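Long-range contacts in dehydroquinate synthase (Thermus thermophilus, PDB 1UJN), which probably converts 3-deoxy-D-arabino-heptulosonate 7-phosphate to 3-dehydroquinate and phosphate, the second step of chorismate biosynthesis, with NAD and a zinc or cobalt ion: residues A290-L295 with L329-F334; A250-L255 with R275-W280; R224-L229 with L320-L325; L56-G61 with Y70-S75; L34-V39 with G94-L99. One frame throughout, in Å; residues are numbered along the deposited sequence.

In the fold
Contacts 4 and 5 belong to the N-terminal alpha/beta half, contacts 1, 2 and 3 to the mainly helical C-terminal half. Contacts 4 and 5 pack helices 67-80 and 94-106 against strands 55-58 and 31-36, hydrogen-bonded neighbours in one sheet, and they meet where Leu-58 lies against Leu-34. Contacts 2 and 5 are buried and join their segments through apolar contacts. The other three are partly buried, and each brings in a charged side chain: a salt bridge in contact 1, an arginine against valine in contact 3, a lysine bound to water in contact 4. Contact 3 touches contact 2 through Leu-229 and Leu-255, and contact 1 through Leu-325 and Leu-330.

Contact 1. Residues A290-L295 with L329-F334; sequences AFEDLL and LLREAF
Arg-331 and Phe-291 interlock. Arg-331 CA sits over the face of the Phe-291 ring, 3.8 Å from the centroid, while Phe-291 CD2 lies over the face of the guanidinium, with the two planes 66° apart. The bend at chi3 (-82°) swings NE round towards the ring. Beyond it, Arg-331 NH1 gives Glu-292 OE1 a hydrogen bond of 3.1 Å that is nearly straight at 162°. In this salt bridge NH1 meets OE1 from above the carboxylate plane, while OE1 stays close to the guanidinium plane. NH2 forms a second salt bridge, to Glu-327, and the Leu-330 carbonyl oxygen is hydrogen-bonded to Tyr-257 OH. Deeper in, Phe-291 CZ meets Leu-330 CB at 3.7 Å, and Leu-294 CD2 makes a CH-pi contact over one face of the Phe-334 ring, offset toward its rim. Two carboxylates thus share one arginine beside packed aromatic and aliphatic side chains, probably balancing its charge and holding the guanidinium in place while helix 327-342 packs on the short helix 291-294.

Contact 2. Residues A250-L255 with R275-W280; sequences AVAYGL and RRLLLW
Ala-252 and Leu-278 form the close part of this helix pair, with Ala-252 CB 3.8 Å from Leu-278 CD2. That methyl also lies 4.0 Å from Ala-252 O, so the leucine tip rests on both the alanine side chain and its backbone. One turn along helix 247-264, Leu-255 CD1 meets Leu-277 CD2 at 4.0 Å, the two side chains crossing at about a right angle.

Elsewhere the fit is looser. The axes of the two short segments come no closer than 10.0 Å and run nearly antiparallel, at 153°, and Ala-252 CB comes no nearer than 4.5 Å to Leu-277 CD2. On helix 271-281 the outer side belongs to the solvent-exposed Arg-276 and Leu-279. Tyr-253 turns its CB away from the partner helix yet still brushes it, its backbone N lying 4.4 Å from Leu-278 CD2; its OH is hydrogen-bonded to the Pro-284 carbonyl oxygen.

The side chain of Leu-255 lies about 6 Å from that of His-231, a predicted zinc ligand. With no hydrogen bond between the segments, the join is methyl packing, which Leu-255 carries to the neighbourhood of the probable metal site, while Tyr-253 OH and the Arg-275 guanidinium, paired with Glu-340, find their polar partners outside it.

Contact 3. Residues R224-L229 with L320-L325; sequences RRLLNL and LVVRPL
Arg-225 reaches across to Val-322 from the 3-10 turn in the loop before helix 231-240. From CB, its CG takes the crowded position between the backbone N and the carbonyl carbon (chi1 72°), and the chain then runs extended to NE. CG is the first atom to meet the strand, 4.0 Å from Val-322 CG2. CD passes the same methyl at 4.3 Å, NE lies 3.4 Å from Val-322 CG2, CZ is 3.7 Å from it, and NH2 ends 3.4 Å from Val-322 CB. Arginine and valine therefore meet tip to tip, and NH1 turns back to a weak hydrogen bond with the Gly-222 carbonyl oxygen.

Below this, Leu-226 sets its CD2 between two residues of the strand, 3.9 Å from Val-322 CG2 and 4.0 Å from Leu-320 CB. Leu-229 crosses Leu-320 at about a right angle, CD2 to CD2 at 3.9 Å. Leu-229 also packs on Val-312 of the paired strand 311-314 and on Leu-255 of helix 247-264, and its carbonyl oxygen is hydrogen-bonded to ND1 of His-231, a predicted zinc ligand.

No hydrogen bond joins the two segments. The strand packs on the turn through methyl groups, with the partly exposed Arg-225 against Val-322, and this packing may steady the backbone whose carbonyl oxygen binds His-231 ND1, consistent with a second-shell part in the metal site.

Contact 4. Residues L56-G61 with Y70-S75; sequences LGLPGG and YGKVLS
Leu-56 and Leu-58 of the edge strand 55-58 face Val-73 and Lys-72 of helix 67-80, the next helix in the chain, as a beta-alpha unit of the Rossmann-like N-terminal domain. Strand and helix run almost antiparallel, their short axes at 171°. Val-73 CG2 takes both leucines, lying 4.0 Å from Leu-58 CD1 and 4.2 Å from Leu-56 CD2. Lys-72 starts extended; chi3 (79°) then turns CE, and chi4 (83°) brings NZ over the leucine methyls, 3.7 Å from Leu-58 CD2 and 4.0 Å from Leu-56 CD1.

In the next shell, both leucines rest on Leu-34 of the neighbouring strand, and Leu-58 also touches Leu-99 of helix 94-106. Val-73 leans on Val-103 of that helix. The second subunit comes up to helix 67-80, where Ser-75 OG is hydrogen-bonded to Glu-138 of that subunit. Above the apolar patch a single water links strand to helix: it accepts from Lys-72 NZ at 2.8 Å and donates to Gly-57 O at 3.1 Å.

Contact 5. Residues L34-V39 with G94-L99; sequences LFDRRV and GTLTDL
The carboxylate of Asp-36 is held from its own strand end while its CB lies against Leu-96 CD2, 3.8 Å away. Its OD1 accepts from Arg-38 N at 2.7 Å on the anti side, 32° out of the carboxylate plane, which makes an Asx turn. A second flat group, the Phe-35 ring, leaves the strand on the far side from helix 94-106 and packs on Val-91 and on Ala-43 of helix 40-50.

Leu-96 carries the helix side of the contact. Its chi1 of -106° lies off the staggered positions, and CG settles 3.9 Å from Asp-36 N. From there the two methyls divide: CD2 goes to Asp-36, and Leu-96 CD1 lies 3.9 Å from Leu-34 CG. Leu-99 adds a looser touch, its CD2 being 4.4 Å from Leu-34 CD2.

The side chain of Asp-36 lies about 6 Å from that of Thr-118, a predicted NAD-binding residue. A helix starting just after a parallel strand and packed across the end of the neighbouring parallel strand 31-36 is the layering of a Rossmann-like nucleotide-binding fold.

Contact 1. Residues A290-L295 with L329-F334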
# COMPACT_ATOMS: atom_id res chain seq x y z
N ALA A 290 -25.05 -13.39 -26.94
CA ALA A 290 -26.33 -13.93 -26.49
C ALA A 290 -26.45 -13.71 -24.99
O ALA A 290 -25.45 -13.67 -24.28
CB ALA A 290 -26.42 -15.41 -26.82
N PHE A 291 -27.68 -13.57 -24.51
CA PHE A 291 -27.91 -13.35 -23.09
C PHE A 291 -27.32 -14.48 -22.26
O PHE A 291 -26.79 -14.26 -21.18
CB PHE A 291 -29.40 -13.24 -22.80
CG PHE A 291 -29.71 -12.86 -21.38
CD1 PHE A 291 -29.41 -11.59 -20.91
CD2 PHE A 291 -30.28 -13.79 -20.51
CE1 PHE A 291 -29.68 -11.24 -19.59
CE2 PHE A 291 -30.55 -13.44 -19.19
CZ PHE A 291 -30.25 -12.17 -18.73
N GLU A 292 -27.40 -15.70 -22.79
CA GLU A 292 -26.89 -16.88 -22.09
C GLU A 292 -25.37 -16.85 -21.95
O GLU A 292 -24.82 -17.35 -20.97
CB GLU A 292 -27.31 -18.16 -22.82
CG GLU A 292 -28.81 -18.27 -23.05
CD GLU A 292 -29.29 -17.42 -24.21
OE1 GLU A 292 -30.52 -17.31 -24.41
OE2 GLU A 292 -28.44 -16.87 -24.94
N ASP A 293 -24.69 -16.28 -22.94
CA ASP A 293 -23.24 -16.19 -22.92
C ASP A 293 -22.79 -14.94 -22.16
O ASP A 293 -21.60 -14.70 -21.99
CB ASP A 293 -22.69 -16.15 -24.34
CG ASP A 293 -23.15 -17.33 -25.18
OD1 ASP A 293 -22.96 -18.49 -24.74
OD2 ASP A 293 -23.72 -17.10 -26.27
N LEU A 294 -23.77 -14.15 -21.72
CA LEU A 294 -23.49 -12.93 -20.99
C LEU A 294 -23.34 -13.22 -19.50
O LEU A 294 -22.37 -12.80 -18.87
CB LEU A 294 -24.63 -11.93 -21.19
CG LEU A 294 -24.47 -10.56 -20.53
CD1 LEU A 294 -23.33 -9.81 -21.19
CD2 LEU A 294 -25.77 -9.77 -20.65
N LEU A 295 -24.31 -13.95 -18.96
CA LEU A 295 -24.34 -14.32 -17.54
C LEU A 295 -22.97 -14.55 -16.91
O LEU A 295 -22.68 -14.04 -15.83
CB LEU A 295 -25.21 -15.56 -17.35
CG LEU A 295 -26.69 -15.42 -17.74
CD1 LEU A 295 -27.38 -16.77 -17.61
CD2 LEU A 295 -27.36 -14.38 -16.86
N LEU A 329 -36.46 -9.67 -16.85
CA LEU A 329 -36.38 -8.24 -17.17
C LEU A 329 -35.05 -7.96 -17.87
O LEU A 329 -35.00 -7.22 -18.86
CB LEU A 329 -36.48 -7.42 -15.88
CG LEU A 329 -36.67 -5.90 -15.98
CD1 LEU A 329 -37.12 -5.37 -14.63
CD2 LEU A 329 -35.37 -5.23 -16.41
N LEU A 330 -33.98 -8.56 -17.37
CA LEU A 330 -32.66 -8.38 -17.96
C LEU A 330 -32.64 -8.96 -19.37
O LEU A 330 -32.07 -8.37 -20.29
CB LEU A 330 -31.60 -9.08 -17.10
CG LEU A 330 -31.52 -8.67 -15.63
CD1 LEU A 330 -30.57 -9.61 -14.90
CD2 LEU A 330 -31.05 -7.22 -15.51
N ARG A 331 -33.26 -10.12 -19.52
CA ARG A 331 -33.33 -10.78 -20.81
C ARG A 331 -34.06 -9.91 -21.81
O ARG A 331 -33.64 -9.73 -22.94
CB ARG A 331 -34.07 -12.11 -20.62
CG ARG A 331 -33.84 -13.07 -21.79
CD ARG A 331 -34.53 -14.42 -21.56
NE ARG A 331 -33.70 -15.29 -20.72
CZ ARG A 331 -32.81 -16.08 -21.34
NH1 ARG A 331 -32.70 -16.05 -22.65
NH2 ARG A 331 -32.02 -16.88 -20.61
N GLU A 332 -35.18 -9.35 -21.36
CA GLU A 332 -36.01 -8.48 -22.18
C GLU A 332 -35.23 -7.23 -22.60
O GLU A 332 -35.24 -6.84 -23.76
CB GLU A 332 -37.25 -8.05 -21.39
CG GLU A 332 -38.18 -7.09 -22.10
CD GLU A 332 -39.21 -7.79 -22.97
OE1 GLU A 332 -39.94 -8.66 -22.44
OE2 GLU A 332 -39.29 -7.48 -24.18
N ALA A 333 -34.55 -6.62 -21.63
CA ALA A 333 -33.77 -5.41 -21.89
C ALA A 333 -32.61 -5.68 -22.84
O ALA A 333 -32.29 -4.86 -23.69
CB ALA A 333 -33.26 -4.84 -20.58
N PHE A 334 -31.96 -6.83 -22.68
CA PHE A 334 -30.83 -7.17 -23.54
C PHE A 334 -31.31 -7.31 -24.98
O PHE A 334 -30.64 -6.86 -25.91
CB PHE A 334 -30.18 -8.48 -23.08
CG PHE A 334 -28.84 -8.74 -23.73
CD1 PHE A 334 -27.76 -7.90 -23.48
CD2 PHE A 334 -28.68 -9.81 -24.60
CE1 PHE A 334 -26.53 -8.13 -24.09
CE2 PHE A 334 -27.44 -10.05 -25.22
CZ PHE A 334 -26.37 -9.20 -24.96

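Contact 2. Residues A250-L255 with R275-W280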
# COMPACT_ATOMS: atom_id res chain seq x y z
N ALA A 250 -17.23 0.92 -23.79
CA ALA A 250 -17.99 -0.09 -23.08
C ALA A 250 -19.00 0.57 -22.15
O ALA A 250 -20.14 0.11 -22.02
CB ALA A 250 -17.05 -0.98 -22.28
N VAL A 251 -18.58 1.65 -21.50
CA VAL A 251 -19.47 2.38 -20.60
C VAL A 251 -20.65 2.94 -21.37
O VAL A 251 -21.80 2.85 -20.92
CB VAL A 251 -18.74 3.54 -19.90
CG1 VAL A 251 -19.74 4.40 -19.14
CG2 VAL A 251 -17.69 2.98 -18.94
N ALA A 252 -20.39 3.50 -22.55
CA ALA A 252 -21.46 4.07 -23.37
C ALA A 252 -22.51 3.00 -23.67
O ALA A 252 -23.71 3.25 -23.59
CB ALA A 252 -20.89 4.63 -24.66
N TYR A 253 -22.04 1.81 -24.04
CA TYR A 253 -22.93 0.69 -24.34
C TYR A 253 -23.71 0.30 -23.08
O TYR A 253 -24.89 -0.02 -23.15
CB TYR A 253 -22.13 -0.52 -24.84
CG TYR A 253 -21.73 -0.46 -26.29
CD1 TYR A 253 -20.40 -0.61 -26.68
CD2 TYR A 253 -22.69 -0.28 -27.29
CE1 TYR A 253 -20.04 -0.60 -28.03
CE2 TYR A 253 -22.34 -0.27 -28.64
CZ TYR A 253 -21.01 -0.43 -29.00
OH TYR A 253 -20.68 -0.45 -30.34
N GLY A 254 -23.03 0.33 -21.93
CA GLY A 254 -23.67 -0.02 -20.67
C GLY A 254 -24.72 1.01 -20.28
O GLY A 254 -25.72 0.67 -19.64
N LEU A 255 -24.50 2.26 -20.66
CA LEU A 255 -25.45 3.33 -20.35
C LEU A 255 -26.76 3.12 -21.10
O LEU A 255 -27.84 3.41 -20.58
CB LEU A 255 -24.86 4.69 -20.72
CG LEU A 255 -23.68 5.12 -19.84
CD1 LEU A 255 -23.16 6.47 -20.30
CD2 LEU A 255 -24.12 5.19 -18.39
N ARG A 275 -28.92 7.86 -26.96
CA ARG A 275 -28.80 7.57 -28.38
C ARG A 275 -27.90 8.64 -29.01
O ARG A 275 -27.01 8.32 -29.79
CB ARG A 275 -30.17 7.58 -29.07
CG ARG A 275 -31.13 6.50 -28.61
CD ARG A 275 -32.22 6.26 -29.65
NE ARG A 275 -33.29 5.40 -29.16
CZ ARG A 275 -34.35 5.84 -28.50
NH1 ARG A 275 -34.50 7.13 -28.24
NH2 ARG A 275 -35.27 4.98 -28.08
N ARG A 276 -28.15 9.89 -28.64
CA ARG A 276 -27.34 11.01 -29.14
C ARG A 276 -25.88 10.76 -28.83
O ARG A 276 -25.01 10.90 -29.70
CB ARG A 276 -27.77 12.33 -28.48
CG ARG A 276 -28.80 13.13 -29.26
CD ARG A 276 -28.84 14.58 -28.79
NE ARG A 276 -29.34 14.74 -27.43
CZ ARG A 276 -30.60 14.49 -27.06
NH1 ARG A 276 -31.49 14.06 -27.95
NH2 ARG A 276 -30.97 14.68 -25.80
N LEU A 277 -25.60 10.39 -27.58
CA LEU A 277 -24.25 10.11 -27.13
C LEU A 277 -23.56 9.08 -28.01
O LEU A 277 -22.41 9.26 -28.42
CB LEU A 277 -24.27 9.60 -25.68
CG LEU A 277 -22.93 9.10 -25.13
CD1 LEU A 277 -21.99 10.27 -24.95
CD2 LEU A 277 -23.14 8.39 -23.80
N LEU A 278 -24.27 7.98 -28.29
CA LEU A 278 -23.74 6.89 -29.11
C LEU A 278 -23.47 7.26 -30.56
O LEU A 278 -22.52 6.76 -31.16
CB LEU A 278 -24.68 5.69 -29.04
CG LEU A 278 -24.73 4.99 -27.68
CD1 LEU A 278 -25.87 3.98 -27.64
CD2 LEU A 278 -23.40 4.29 -27.43
N LEU A 279 -24.31 8.12 -31.14
CA LEU A 279 -24.11 8.54 -32.52
C LEU A 279 -22.90 9.45 -32.62
O LEU A 279 -22.09 9.34 -33.54
CB LEU A 279 -25.35 9.27 -33.04
CG LEU A 279 -26.60 8.41 -33.24
CD1 LEU A 279 -27.71 9.26 -33.85
CD2 LEU A 279 -26.27 7.24 -34.15
N TRP A 280 -22.77 10.35 -31.65
CA TRP A 280 -21.65 11.27 -31.59
C TRP A 280 -20.36 10.51 -31.29
O TRP A 280 -19.30 10.81 -31.84
CB TRP A 280 -21.91 12.30 -30.49
CG TRP A 280 -20.75 13.16 -30.15
CD1 TRP A 280 -20.30 14.25 -30.83
CD2 TRP A 280 -19.89 13.02 -29.01
NE1 TRP A 280 -19.22 14.80 -30.20
CE2 TRP A 280 -18.94 14.06 -29.07
CE3 TRP A 280 -19.82 12.11 -27.95
CZ2 TRP A 280 -17.94 14.22 -28.11
CZ3 TRP A 280 -18.83 12.27 -26.99
CH2 TRP A 280 -17.90 13.32 -27.08

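Contact 3. Residues R224-L229 with L320-L325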
# COMPACT_ATOMS: atom_id res chain seq x y z
N ARG A 224 -22.05 6.89 -3.82
CA ARG A 224 -20.78 6.45 -4.40
C ARG A 224 -20.89 5.25 -5.34
O ARG A 224 -20.19 5.19 -6.35
CB ARG A 224 -19.78 6.16 -3.29
CG ARG A 224 -18.34 6.13 -3.77
CD ARG A 224 -17.39 6.04 -2.60
NE ARG A 224 -15.99 6.16 -3.01
CZ ARG A 224 -14.97 6.12 -2.16
NH1 ARG A 224 -15.18 5.95 -0.86
NH2 ARG A 224 -13.73 6.24 -2.61
N ARG A 225 -21.74 4.29 -5.01
CA ARG A 225 -21.79 3.14 -5.90
C ARG A 225 -22.64 3.42 -7.15
O ARG A 225 -22.74 2.61 -8.06
CB ARG A 225 -22.38 1.95 -5.13
CG ARG A 225 -23.88 2.12 -4.87
CD ARG A 225 -24.32 1.40 -3.59
NE ARG A 225 -25.74 1.05 -3.66
CZ ARG A 225 -26.60 1.80 -2.95
NH1 ARG A 225 -26.16 2.81 -2.23
NH2 ARG A 225 -27.91 1.51 -2.98
N LEU A 226 -23.19 4.63 -7.24
CA LEU A 226 -23.92 5.04 -8.43
C LEU A 226 -22.92 5.31 -9.56
O LEU A 226 -23.28 5.34 -10.73
CB LEU A 226 -24.72 6.32 -8.15
CG LEU A 226 -25.77 6.24 -7.03
CD1 LEU A 226 -26.39 7.62 -6.83
CD2 LEU A 226 -26.85 5.22 -7.38
N LEU A 227 -21.65 5.49 -9.19
CA LEU A 227 -20.60 5.74 -10.17
C LEU A 227 -20.41 4.50 -11.05
O LEU A 227 -19.77 4.56 -12.10
CB LEU A 227 -19.29 6.08 -9.46
CG LEU A 227 -19.29 7.36 -8.61
CD1 LEU A 227 -18.04 7.41 -7.75
CD2 LEU A 227 -19.36 8.57 -9.53
N ASN A 228 -20.98 3.38 -10.62
CA ASN A 228 -20.88 2.15 -11.38
C ASN A 228 -21.98 2.03 -12.42
O ASN A 228 -22.21 0.95 -12.98
CB ASN A 228 -20.91 0.94 -10.45
CG ASN A 228 -19.68 0.86 -9.56
OD1 ASN A 228 -18.55 0.91 -10.05
ND2 ASN A 228 -19.89 0.74 -8.25
N LEU A 229 -22.67 3.14 -12.68
CA LEU A 229 -23.74 3.16 -13.68
C LEU A 229 -23.18 2.74 -15.04
O LEU A 229 -22.21 3.32 -15.52
CB LEU A 229 -24.33 4.57 -13.77
CG LEU A 229 -25.41 4.84 -14.84
CD1 LEU A 229 -26.66 4.00 -14.56
CD2 LEU A 229 -25.74 6.32 -14.84
N LEU A 320 -31.59 7.63 -9.17
CA LEU A 320 -31.23 6.27 -9.50
C LEU A 320 -31.40 5.31 -8.33
O LEU A 320 -31.45 5.72 -7.17
CB LEU A 320 -29.77 6.21 -9.98
CG LEU A 320 -29.39 6.94 -11.27
CD1 LEU A 320 -29.44 8.44 -11.06
CD2 LEU A 320 -27.99 6.51 -11.67
N VAL A 321 -31.48 4.02 -8.64
CA VAL A 321 -31.63 3.00 -7.62
C VAL A 321 -30.67 1.85 -7.90
O VAL A 321 -30.27 1.62 -9.04
CB VAL A 321 -33.07 2.44 -7.59
CG1 VAL A 321 -34.04 3.55 -7.22
CG2 VAL A 321 -33.43 1.84 -8.94
N VAL A 322 -30.28 1.15 -6.84
CA VAL A 322 -29.38 0.01 -6.95
C VAL A 322 -30.17 -1.17 -6.40
O VAL A 322 -30.63 -1.14 -5.26
CB VAL A 322 -28.11 0.22 -6.11
CG1 VAL A 322 -27.19 -0.99 -6.24
CG2 VAL A 322 -27.40 1.48 -6.57
N ARG A 323 -30.33 -2.20 -7.22
CA ARG A 323 -31.11 -3.37 -6.82
C ARG A 323 -30.97 -4.52 -7.81
O ARG A 323 -30.47 -4.34 -8.92
CB ARG A 323 -32.58 -2.99 -6.72
CG ARG A 323 -33.08 -2.23 -7.95
CD ARG A 323 -34.58 -2.30 -8.13
NE ARG A 323 -35.02 -3.64 -8.50
CZ ARG A 323 -36.25 -3.95 -8.92
NH1 ARG A 323 -37.17 -3.00 -9.02
NH2 ARG A 323 -36.55 -5.20 -9.24
N PRO A 324 -31.41 -5.72 -7.40
CA PRO A 324 -31.35 -6.91 -8.26
C PRO A 324 -32.57 -6.88 -9.19
O PRO A 324 -33.57 -6.23 -8.88
CB PRO A 324 -31.42 -8.06 -7.26
CG PRO A 324 -32.33 -7.51 -6.21
CD PRO A 324 -31.80 -6.09 -6.03
N LEU A 325 -32.49 -7.59 -10.31
CA LEU A 325 -33.60 -7.60 -11.25
C LEU A 325 -33.96 -9.00 -11.72
O LEU A 325 -33.08 -9.86 -11.85
CB LEU A 325 -33.26 -6.72 -12.46
CG LEU A 325 -32.97 -5.24 -12.18
CD1 LEU A 325 -32.34 -4.60 -13.40
CD2 LEU A 325 -34.26 -4.53 -11.79

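Contact 4. Residues L56-G61 with Y70-S75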
# COMPACT_ATOMS: atom_id res chain seq x y z
N LEU A 56 11.69 9.52 -16.28
CA LEU A 56 11.62 8.19 -16.85
C LEU A 56 10.37 8.10 -17.72
O LEU A 56 9.25 8.34 -17.23
CB LEU A 56 11.56 7.11 -15.76
CG LEU A 56 11.40 5.68 -16.28
CD1 LEU A 56 12.65 5.28 -17.07
CD2 LEU A 56 11.19 4.71 -15.12
N GLY A 57 10.57 7.77 -18.99
CA GLY A 57 9.46 7.66 -19.92
C GLY A 57 9.00 6.22 -20.05
O GLY A 57 9.80 5.29 -20.00
N LEU A 58 7.69 6.03 -20.21
CA LEU A 58 7.13 4.70 -20.32
C LEU A 58 6.04 4.68 -21.38
O LEU A 58 5.42 5.70 -21.66
CB LEU A 58 6.51 4.27 -18.99
CG LEU A 58 7.34 4.22 -17.71
CD1 LEU A 58 6.42 3.93 -16.54
CD2 LEU A 58 8.41 3.16 -17.83
N PRO A 59 5.83 3.51 -22.00
CA PRO A 59 4.77 3.46 -23.01
C PRO A 59 3.46 3.43 -22.23
O PRO A 59 3.38 2.78 -21.19
CB PRO A 59 5.03 2.13 -23.72
CG PRO A 59 6.52 1.95 -23.56
CD PRO A 59 6.73 2.36 -22.12
N GLY A 60 2.46 4.16 -22.70
CA GLY A 60 1.18 4.17 -22.02
C GLY A 60 0.46 2.88 -22.35
O GLY A 60 1.03 1.99 -22.98
N GLY A 61 -0.80 2.77 -21.95
CA GLY A 61 -1.53 1.55 -22.25
C GLY A 61 -1.50 0.58 -21.09
O GLY A 61 -0.77 0.80 -20.12
N TYR A 70 6.30 -2.07 -12.71
CA TYR A 70 6.23 -1.61 -11.32
C TYR A 70 7.61 -1.79 -10.68
O TYR A 70 8.15 -0.86 -10.06
CB TYR A 70 5.16 -2.44 -10.59
CG TYR A 70 5.10 -2.28 -9.08
CD1 TYR A 70 4.71 -1.07 -8.49
CD2 TYR A 70 5.38 -3.35 -8.24
CE1 TYR A 70 4.62 -0.94 -7.10
CE2 TYR A 70 5.28 -3.23 -6.84
CZ TYR A 70 4.90 -2.03 -6.28
OH TYR A 70 4.80 -1.92 -4.91
N GLY A 71 8.17 -2.98 -10.83
CA GLY A 71 9.48 -3.25 -10.27
C GLY A 71 10.55 -2.38 -10.88
O GLY A 71 11.46 -1.92 -10.19
N LYS A 72 10.45 -2.14 -12.19
CA LYS A 72 11.42 -1.32 -12.90
C LYS A 72 11.42 0.11 -12.38
O LYS A 72 12.47 0.68 -12.12
CB LYS A 72 11.12 -1.31 -14.40
CG LYS A 72 12.23 -0.69 -15.24
CD LYS A 72 11.97 -0.86 -16.73
CE LYS A 72 10.97 0.15 -17.24
NZ LYS A 72 11.63 1.45 -17.55
N VAL A 73 10.23 0.69 -12.21
CA VAL A 73 10.13 2.06 -11.72
C VAL A 73 10.66 2.16 -10.29
O VAL A 73 11.40 3.09 -9.96
CB VAL A 73 8.67 2.57 -11.77
CG1 VAL A 73 8.61 4.01 -11.27
CG2 VAL A 73 8.14 2.48 -13.20
N LEU A 74 10.31 1.20 -9.44
CA LEU A 74 10.79 1.22 -8.06
C LEU A 74 12.33 1.17 -8.00
O LEU A 74 12.95 1.92 -7.25
CB LEU A 74 10.18 0.06 -7.27
CG LEU A 74 8.68 0.18 -6.99
CD1 LEU A 74 8.14 -1.17 -6.56
CD2 LEU A 74 8.44 1.23 -5.90
N SER A 75 12.94 0.29 -8.78
CA SER A 75 14.39 0.18 -8.78
C SER A 75 15.03 1.45 -9.34
O SER A 75 16.12 1.84 -8.93
CB SER A 75 14.84 -1.04 -9.59
OG SER A 75 14.59 -2.23 -8.86
O HOH W 1 12.03 3.20 -19.71

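Contact 5. Residues L34-V39 with G94-L99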
# COMPACT_ATOMS: atom_id res chain seq x y z
N LEU A 34 7.71 10.63 -13.84
CA LEU A 34 7.37 9.48 -14.66
C LEU A 34 6.38 9.98 -15.71
O LEU A 34 5.42 10.68 -15.38
CB LEU A 34 6.71 8.41 -13.78
CG LEU A 34 6.38 7.06 -14.39
CD1 LEU A 34 7.69 6.33 -14.71
CD2 LEU A 34 5.53 6.23 -13.42
N PHE A 35 6.59 9.63 -16.98
CA PHE A 35 5.70 10.10 -18.03
C PHE A 35 5.43 9.12 -19.17
O PHE A 35 6.22 8.23 -19.44
CB PHE A 35 6.26 11.40 -18.63
CG PHE A 35 7.56 11.22 -19.38
CD1 PHE A 35 7.56 10.97 -20.75
CD2 PHE A 35 8.78 11.29 -18.71
CE1 PHE A 35 8.76 10.80 -21.45
CE2 PHE A 35 9.99 11.12 -19.40
CZ PHE A 35 9.98 10.87 -20.77
N ASP A 36 4.29 9.32 -19.84
CA ASP A 36 3.88 8.52 -20.99
C ASP A 36 4.69 9.11 -22.15
O ASP A 36 4.61 10.31 -22.39
CB ASP A 36 2.38 8.72 -21.23
CG ASP A 36 1.88 7.95 -22.45
OD1 ASP A 36 2.63 7.80 -23.43
OD2 ASP A 36 0.71 7.51 -22.42
N ARG A 37 5.46 8.29 -22.84
CA ARG A 37 6.28 8.77 -23.97
C ARG A 37 5.49 9.66 -24.92
O ARG A 37 6.05 10.55 -25.55
CB ARG A 37 6.86 7.59 -24.76
CG ARG A 37 7.73 6.64 -23.95
CD ARG A 37 8.15 5.45 -24.81
NE ARG A 37 8.87 4.43 -24.05
CZ ARG A 37 10.06 4.61 -23.48
NH1 ARG A 37 10.68 5.78 -23.59
NH2 ARG A 37 10.64 3.62 -22.81
N ARG A 38 4.19 9.40 -25.03
CA ARG A 38 3.31 10.17 -25.91
C ARG A 38 3.29 11.66 -25.62
O ARG A 38 3.03 12.46 -26.52
CB ARG A 38 1.87 9.66 -25.83
CG ARG A 38 1.53 8.54 -26.78
CD ARG A 38 0.01 8.41 -26.91
NE ARG A 38 -0.62 9.64 -27.40
CZ ARG A 38 -1.03 10.65 -26.62
NH1 ARG A 38 -0.89 10.58 -25.30
NH2 ARG A 38 -1.59 11.72 -27.17
N VAL A 39 3.53 12.04 -24.37
CA VAL A 39 3.52 13.45 -24.01
C VAL A 39 4.84 13.92 -23.42
O VAL A 39 4.86 14.74 -22.50
CB VAL A 39 2.37 13.77 -23.01
CG1 VAL A 39 1.02 13.63 -23.71
CG2 VAL A 39 2.44 12.83 -21.81
N GLY A 94 -4.76 7.67 -17.58
CA GLY A 94 -5.14 6.79 -16.49
C GLY A 94 -4.18 5.67 -16.13
O GLY A 94 -3.99 5.38 -14.95
N THR A 95 -3.59 5.03 -17.13
CA THR A 95 -2.67 3.93 -16.86
C THR A 95 -1.41 4.43 -16.15
O THR A 95 -0.87 3.74 -15.30
CB THR A 95 -2.27 3.20 -18.16
OG1 THR A 95 -1.68 4.13 -19.08
CG2 THR A 95 -3.50 2.58 -18.81
N LEU A 96 -0.96 5.63 -16.51
CA LEU A 96 0.24 6.19 -15.90
C LEU A 96 -0.02 6.61 -14.46
O LEU A 96 0.83 6.40 -13.60
CB LEU A 96 0.75 7.40 -16.69
CG LEU A 96 2.01 7.20 -17.54
CD1 LEU A 96 3.19 6.89 -16.62
CD2 LEU A 96 1.80 6.07 -18.54
N THR A 97 -1.18 7.19 -14.19
CA THR A 97 -1.47 7.60 -12.83
C THR A 97 -1.75 6.36 -11.98
O THR A 97 -1.43 6.34 -10.79
CB THR A 97 -2.65 8.60 -12.74
OG1 THR A 97 -3.73 8.15 -13.56
CG2 THR A 97 -2.20 9.97 -13.21
N ASP A 98 -2.32 5.33 -12.59
CA ASP A 98 -2.60 4.08 -11.88
C ASP A 98 -1.27 3.48 -11.42
O ASP A 98 -1.08 3.16 -10.24
CB ASP A 98 -3.33 3.08 -12.79
CG ASP A 98 -4.84 3.33 -12.85
OD1 ASP A 98 -5.52 2.65 -13.65
OD2 ASP A 98 -5.34 4.18 -12.09
N LEU A 99 -0.35 3.31 -12.37
CA LEU A 99 0.97 2.75 -12.08
C LEU A 99 1.78 3.68 -11.17
O LEU A 99 2.26 3.26 -10.11
CB LEU A 99 1.74 2.51 -13.37
CG LEU A 99 3.22 2.14 -13.21
CD1 LEU A 99 3.32 0.72 -12.65
CD2 LEU A 99 3.92 2.25 -14.54